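Local coordinates for protein capsid (Human calicivirus NLV/Boxer/2001/US, PDB 4RDL) that forms the protruding domain of a norovirus capsid and binds Lewis-type histo-blood group glycans, probably for attachment to host cells, at residues A[129-141]-A[152-164]. Residues are numbered along the deposited sequence; the frame is centred on the assembly and turned at random.
Sequences TGDPSGKVVIHSY and VKLEDNNELDQFV. With FUC (alpha-L-fucopyranose), chain D; FUC (alpha-L-fucopyranose), chain B.
The H139 imidazole offers two flat faces, and both are used: the E155 carboxylate stacks on one, its plane only 12° from that of the ring, and the Y141 hydroxyl, itself bonded to D114, sits over the centre of the other. E155 CD is 3.3 Å from H139 CE1, and E155 CG adds a CH-pi contact, because the glutamate chain bends at chi2 (-57°) and folds back over the ring. The F163 ring has S133 O at its edge, 3.5 Å from CZ, and E159 O in its plane; Q162 CG covers one face, and F119 packs against it edge-to-face. G134, lacking a side chain, leaves room for this phenyl.

Between the rings, branched residues fill the interior: V136 CG2 meets L154 CG at 3.7 Å, with L160 beside it, and I138 lies alongside L154. Strand 133-139, outermost within this chain, here meets strand 151-154 from near the sheet's other end, curling the sheet toward the barrel-like form of the norovirus P2 subdomain. One straight bond joins them, E155 N to V137 O (2.9 Å, 171°). N157 serves twice, ND2 donating weakly to K135 O while OD1 accepts from E159 N in an Asx turn. Waters span several gaps, one linking V137 N to E155 O, another H139 N, K153 O and E155 OE2. The carboxylate over the imidazole would probably favour its protonated form.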
loop_
_atom_site.group_PDB
_atom_site.type_symbol
_atom_site.label_atom_id
_atom_site.label_comp_id
_atom_site.label_asym_id
_atom_site.label_seq_id
_atom_site.Cartn_x
_atom_site.Cartn_y
_atom_site.Cartn_z
ATOM N N THR A 129 6.204 -18.383 -17.615
ATOM C CA THR A 129 5.038 -19.038 -18.191
ATOM C C THR A 129 4.182 -19.640 -17.086
ATOM O O THR A 129 4.686 -19.972 -16.010
ATOM C CB THR A 129 5.454 -20.165 -19.183
ATOM O OG1 THR A 129 4.290 -20.728 -19.805
ATOM C CG2 THR A 129 6.221 -21.280 -18.462
ATOM N N GLY A 130 2.885 -19.771 -17.352
ATOM C CA GLY A 130 1.994 -20.477 -16.453
ATOM C C GLY A 130 1.434 -19.632 -15.324
ATOM O O GLY A 130 1.825 -18.483 -15.130
ATOM N N ASP A 131 0.518 -20.230 -14.571
ATOM C CA ASP A 131 -0.153 -19.571 -13.450
ATOM C C ASP A 131 0.722 -19.703 -12.202
ATOM O O ASP A 131 0.947 -20.807 -11.714
ATOM C CB ASP A 131 -1.515 -20.237 -13.236
ATOM C CG ASP A 131 -2.351 -19.568 -12.152
ATOM O OD1 ASP A 131 -1.801 -18.789 -11.345
ATOM O OD2 ASP A 131 -3.573 -19.841 -12.098
ATOM N N PRO A 132 1.230 -18.572 -11.683
ATOM C CA PRO A 132 2.148 -18.612 -10.542
ATOM C C PRO A 132 1.427 -18.551 -9.203
ATOM O O PRO A 132 2.091 -18.477 -8.166
ATOM C CB PRO A 132 2.943 -17.326 -10.722
ATOM C CG PRO A 132 1.910 -16.356 -11.256
ATOM C CD PRO A 132 1.014 -17.195 -12.165
ATOM N N SER A 133 0.097 -18.586 -9.218
ATOM C CA SER A 133 -0.678 -18.212 -8.031
ATOM C C SER A 133 -1.318 -19.383 -7.288
ATOM O O SER A 133 -1.579 -20.448 -7.856
ATOM C CB SER A 133 -1.763 -17.189 -8.400
ATOM O OG SER A 133 -2.848 -17.781 -9.105
ATOM N N GLY A 134 -1.597 -19.148 -6.011
ATOM C CA GLY A 134 -2.324 -20.104 -5.206
ATOM C C GLY A 134 -2.958 -19.416 -4.019
ATOM O O GLY A 134 -2.965 -18.183 -3.932
ATOM N N LYS A 135 -3.507 -20.210 -3.111
ATOM C CA LYS A 135 -4.076 -19.681 -1.886
ATOM C C LYS A 135 -3.866 -20.706 -0.796
ATOM O O LYS A 135 -3.683 -21.896 -1.076
ATOM C CB LYS A 135 -5.559 -19.391 -2.062
ATOM C CG LYS A 135 -6.353 -20.608 -2.481
ATOM C CD LYS A 135 -7.774 -20.244 -2.854
ATOM C CE LYS A 135 -8.552 -19.750 -1.650
ATOM N NZ LYS A 135 -10.000 -19.612 -1.985
ATOM N N VAL A 136 -3.881 -20.252 0.449
ATOM C CA VAL A 136 -3.620 -21.143 1.567
ATOM C C VAL A 136 -4.086 -20.493 2.860
ATOM O O VAL A 136 -4.152 -19.267 2.955
ATOM C CB VAL A 136 -2.117 -21.502 1.640
ATOM C CG1 VAL A 136 -1.294 -20.309 2.073
ATOM C CG2 VAL A 136 -1.879 -22.697 2.563
ATOM N N VAL A 137 -4.440 -21.319 3.837
ATOM C CA VAL A 137 -4.819 -20.837 5.155
ATOM C C VAL A 137 -3.633 -21.005 6.098
ATOM O O VAL A 137 -2.966 -22.050 6.098
ATOM C CB VAL A 137 -6.027 -21.617 5.707
ATOM C CG1 VAL A 137 -6.388 -21.127 7.100
ATOM C CG2 VAL A 137 -7.210 -21.500 4.755
ATOM N N ILE A 138 -3.359 -19.967 6.881
ATOM C CA ILE A 138 -2.346 -20.027 7.927
ATOM C C ILE A 138 -2.986 -19.696 9.274
ATOM O O ILE A 138 -3.554 -18.612 9.457
ATOM C CB ILE A 138 -1.186 -19.044 7.645
ATOM C CG1 ILE A 138 -0.524 -19.384 6.297
ATOM C CG2 ILE A 138 -0.154 -19.064 8.781
ATOM C CD1 ILE A 138 0.567 -18.418 5.894
ATOM N N HIS A 139 -2.890 -20.626 10.215
ATOM C CA HIS A 139 -3.362 -20.400 11.579
ATOM C C HIS A 139 -2.368 -19.535 12.334
ATOM O O HIS A 139 -1.185 -19.874 12.408
ATOM C CB HIS A 139 -3.485 -21.734 12.322
ATOM C CG HIS A 139 -4.537 -22.641 11.769
ATOM N ND1 HIS A 139 -4.668 -23.956 12.169
ATOM C CD2 HIS A 139 -5.511 -22.425 10.857
ATOM C CE1 HIS A 139 -5.681 -24.508 11.525
ATOM N NE2 HIS A 139 -6.213 -23.602 10.725
ATOM N N SER A 140 -2.833 -18.433 12.920
ATOM C CA SER A 140 -1.966 -17.648 13.803
ATOM C C SER A 140 -2.114 -18.145 15.246
ATOM O O SER A 140 -2.406 -17.377 16.173
ATOM C CB SER A 140 -2.217 -16.141 13.681
ATOM O OG SER A 140 -3.574 -15.822 13.903
ATOM N N TYR A 141 -1.919 -19.449 15.413
ATOM C CA TYR A 141 -2.040 -20.116 16.704
ATOM C C TYR A 141 -1.449 -21.511 16.588
ATOM O O TYR A 141 -1.137 -21.953 15.478
ATOM C CB TYR A 141 -3.504 -20.165 17.183
ATOM C CG TYR A 141 -4.502 -20.751 16.201
ATOM C CD1 TYR A 141 -4.823 -22.107 16.227
ATOM C CD2 TYR A 141 -5.136 -19.942 15.254
ATOM C CE1 TYR A 141 -5.744 -22.644 15.340
ATOM C CE2 TYR A 141 -6.057 -20.469 14.356
ATOM C CZ TYR A 141 -6.360 -21.818 14.409
ATOM O OH TYR A 141 -7.273 -22.351 13.533
ATOM N N VAL A 152 6.112 -20.836 9.774
ATOM C CA VAL A 152 4.693 -21.022 10.073
ATOM C C VAL A 152 4.155 -22.221 9.303
ATOM O O VAL A 152 4.597 -22.509 8.183
ATOM C CB VAL A 152 3.839 -19.764 9.750
ATOM C CG1 VAL A 152 4.260 -18.598 10.629
ATOM C CG2 VAL A 152 3.929 -19.411 8.264
ATOM N N LYS A 153 3.208 -22.921 9.910
ATOM C CA LYS A 153 2.554 -24.042 9.251
ATOM C C LYS A 153 1.488 -23.534 8.279
ATOM O O LYS A 153 0.756 -22.579 8.579
ATOM C CB LYS A 153 1.915 -24.991 10.279
ATOM C CG LYS A 153 1.064 -26.082 9.646
ATOM C CD LYS A 153 0.461 -27.016 10.685
ATOM C CE LYS A 153 -0.388 -28.086 10.021
ATOM N NZ LYS A 153 -1.031 -28.992 11.018
ATOM N N LEU A 154 1.413 -24.182 7.118
ATOM C CA LEU A 154 0.341 -23.965 6.153
ATOM C C LEU A 154 -0.650 -25.118 6.233
ATOM O O LEU A 154 -0.244 -26.277 6.288
ATOM C CB LEU A 154 0.916 -23.906 4.737
ATOM C CG LEU A 154 1.368 -22.523 4.242
ATOM C CD1 LEU A 154 2.160 -21.735 5.290
ATOM C CD2 LEU A 154 2.147 -22.670 2.936
ATOM N N GLU A 155 -1.944 -24.812 6.226
ATOM C CA GLU A 155 -2.956 -25.865 6.166
ATOM C C GLU A 155 -2.914 -26.523 4.792
ATOM O O GLU A 155 -2.888 -25.840 3.768
ATOM C CB GLU A 155 -4.350 -25.301 6.459
ATOM C CG GLU A 155 -4.461 -24.715 7.856
ATOM C CD GLU A 155 -4.113 -25.740 8.923
ATOM O OE1 GLU A 155 -4.826 -26.760 9.010
ATOM O OE2 GLU A 155 -3.112 -25.541 9.649
ATOM N N ASP A 156 -2.913 -27.849 4.764
ATOM C CA ASP A 156 -2.863 -28.555 3.495
ATOM C C ASP A 156 -4.204 -28.457 2.782
ATOM O O ASP A 156 -5.220 -28.904 3.301
ATOM C CB ASP A 156 -2.487 -30.020 3.723
ATOM C CG ASP A 156 -2.251 -30.781 2.427
ATOM O OD1 ASP A 156 -2.228 -30.153 1.347
ATOM O OD2 ASP A 156 -2.078 -32.017 2.495
ATOM N N ASN A 157 -4.205 -27.865 1.592
ATOM C CA ASN A 157 -5.414 -27.790 0.778
ATOM C C ASN A 157 -5.306 -28.634 -0.488
ATOM O O ASN A 157 -6.091 -28.466 -1.421
ATOM C CB ASN A 157 -5.745 -26.339 0.426
ATOM C CG ASN A 157 -4.643 -25.659 -0.363
ATOM O OD1 ASN A 157 -3.739 -26.314 -0.885
ATOM N ND2 ASN A 157 -4.714 -24.338 -0.454
ATOM N N ASN A 158 -4.326 -29.535 -0.504
ATOM C CA ASN A 158 -4.098 -30.451 -1.621
ATOM C C ASN A 158 -3.613 -29.761 -2.896
ATOM O O ASN A 158 -3.575 -30.367 -3.966
ATOM C CB ASN A 158 -5.351 -31.281 -1.914
ATOM C CG ASN A 158 -5.709 -32.219 -0.777
ATOM O OD1 ASN A 158 -4.835 -32.725 -0.072
ATOM N ND2 ASN A 158 -7.002 -32.459 -0.594
ATOM N N GLU A 159 -3.233 -28.495 -2.779
ATOM C CA GLU A 159 -2.754 -27.754 -3.939
ATOM C C GLU A 159 -1.462 -26.997 -3.638
ATOM O O GLU A 159 -1.200 -25.935 -4.211
ATOM C CB GLU A 159 -3.853 -26.828 -4.459
ATOM C CG GLU A 159 -5.067 -27.619 -4.949
ATOM C CD GLU A 159 -6.255 -26.760 -5.316
ATOM O OE1 GLU A 159 -6.145 -25.522 -5.241
ATOM O OE2 GLU A 159 -7.307 -27.328 -5.679
ATOM N N LEU A 160 -0.654 -27.560 -2.743
ATOM C CA LEU A 160 0.605 -26.931 -2.342
ATOM C C LEU A 160 1.833 -27.613 -2.935
ATOM O O LEU A 160 2.916 -27.033 -2.951
ATOM C CB LEU A 160 0.735 -26.898 -0.815
ATOM C CG LEU A 160 -0.306 -26.082 -0.047
ATOM C CD1 LEU A 160 -0.095 -26.198 1.450
ATOM C CD2 LEU A 160 -0.258 -24.628 -0.483
ATOM N N ASP A 161 1.672 -28.841 -3.420
ATOM C CA ASP A 161 2.822 -29.627 -3.855
ATOM C C ASP A 161 3.672 -28.945 -4.918
ATOM O O ASP A 161 4.906 -29.013 -4.870
ATOM C CB ASP A 161 2.393 -31.014 -4.335
ATOM C CG ASP A 161 2.089 -31.950 -3.188
ATOM O OD1 ASP A 161 2.726 -31.804 -2.123
ATOM O OD2 ASP A 161 1.217 -32.825 -3.348
ATOM N N GLN A 162 3.022 -28.296 -5.880
ATOM C CA GLN A 162 3.754 -27.694 -6.987
ATOM C C GLN A 162 4.617 -26.541 -6.499
ATOM O O GLN A 162 5.507 -26.078 -7.218
ATOM C CB GLN A 162 2.807 -27.207 -8.089
ATOM C CG GLN A 162 1.955 -26.005 -7.708
ATOM C CD GLN A 162 1.504 -25.208 -8.925
ATOM O OE1 GLN A 162 2.320 -24.810 -9.760
ATOM N NE2 GLN A 162 0.202 -24.977 -9.032
ATOM N N PHE A 163 4.351 -26.079 -5.278
ATOM C CA PHE A 163 5.066 -24.925 -4.734
ATOM C C PHE A 163 6.158 -25.284 -3.737
ATOM O O PHE A 163 6.905 -24.413 -3.289
ATOM C CB PHE A 163 4.083 -23.940 -4.090
ATOM C CG PHE A 163 3.070 -23.397 -5.049
ATOM C CD1 PHE A 163 3.451 -22.498 -6.034
ATOM C CD2 PHE A 163 1.745 -23.789 -4.976
ATOM C CE1 PHE A 163 2.534 -21.991 -6.931
ATOM C CE2 PHE A 163 0.812 -23.286 -5.872
ATOM C CZ PHE A 163 1.205 -22.389 -6.849
ATOM N N VAL A 164 6.264 -26.559 -3.386
ATOM C CA VAL A 164 7.298 -26.973 -2.449
ATOM C C VAL A 164 8.668 -26.670 -3.046
ATOM O O VAL A 164 8.967 -27.059 -4.175
ATOM C CB VAL A 164 7.176 -28.460 -2.065
ATOM C CG1 VAL A 164 8.385 -28.902 -1.259
ATOM C CG2 VAL A 164 5.889 -28.685 -1.276
HETATM C C1 FUC D . 0.703 -20.362 -20.708
HETATM C C2 FUC D . 1.604 -19.483 -21.494
HETATM C C3 FUC D . 1.070 -18.118 -21.612
HETATM C C4 FUC D . 0.849 -17.553 -20.303
HETATM C C5 FUC D . -0.031 -18.428 -19.532
HETATM C C6 FUC D . -0.264 -17.954 -18.178
HETATM O O2 FUC D . 1.749 -20.061 -22.785
HETATM O O3 FUC D . 2.007 -17.341 -22.326
HETATM O O4 FUC D . 2.088 -17.397 -19.666
HETATM O O5 FUC D . 0.521 -19.800 -19.453
HETATM C C1 FUC B . -4.500 -18.347 -17.706
HETATM C C2 FUC B . -5.510 -18.640 -16.810
HETATM C C3 FUC B . -5.910 -20.091 -16.680
HETATM C C4 FUC B . -4.783 -21.031 -16.513
HETATM C C5 FUC B . -3.618 -20.578 -17.326
HETATM C C6 FUC B . -2.405 -21.353 -17.024
HETATM O O2 FUC B . -6.518 -17.994 -17.447
HETATM O O3 FUC B . -6.782 -20.177 -15.641
HETATM O O4 FUC B . -4.332 -21.100 -15.216
HETATM O O5 FUC B . -3.370 -19.193 -17.147
HETATM O O HOH W 1 -0.903 -21.994 -10.113
HETATM O O HOH W 2 -3.134 -23.143 -4.257
HETATM O O HOH W 3 -2.252 -24.052 -2.764
HETATM O O HOH W 4 -4.963 -24.087 3.142
HETATM O O HOH W 5 0.754 -21.570 11.422
HETATM O O HOH W 6 -1.741 -23.183 9.784
#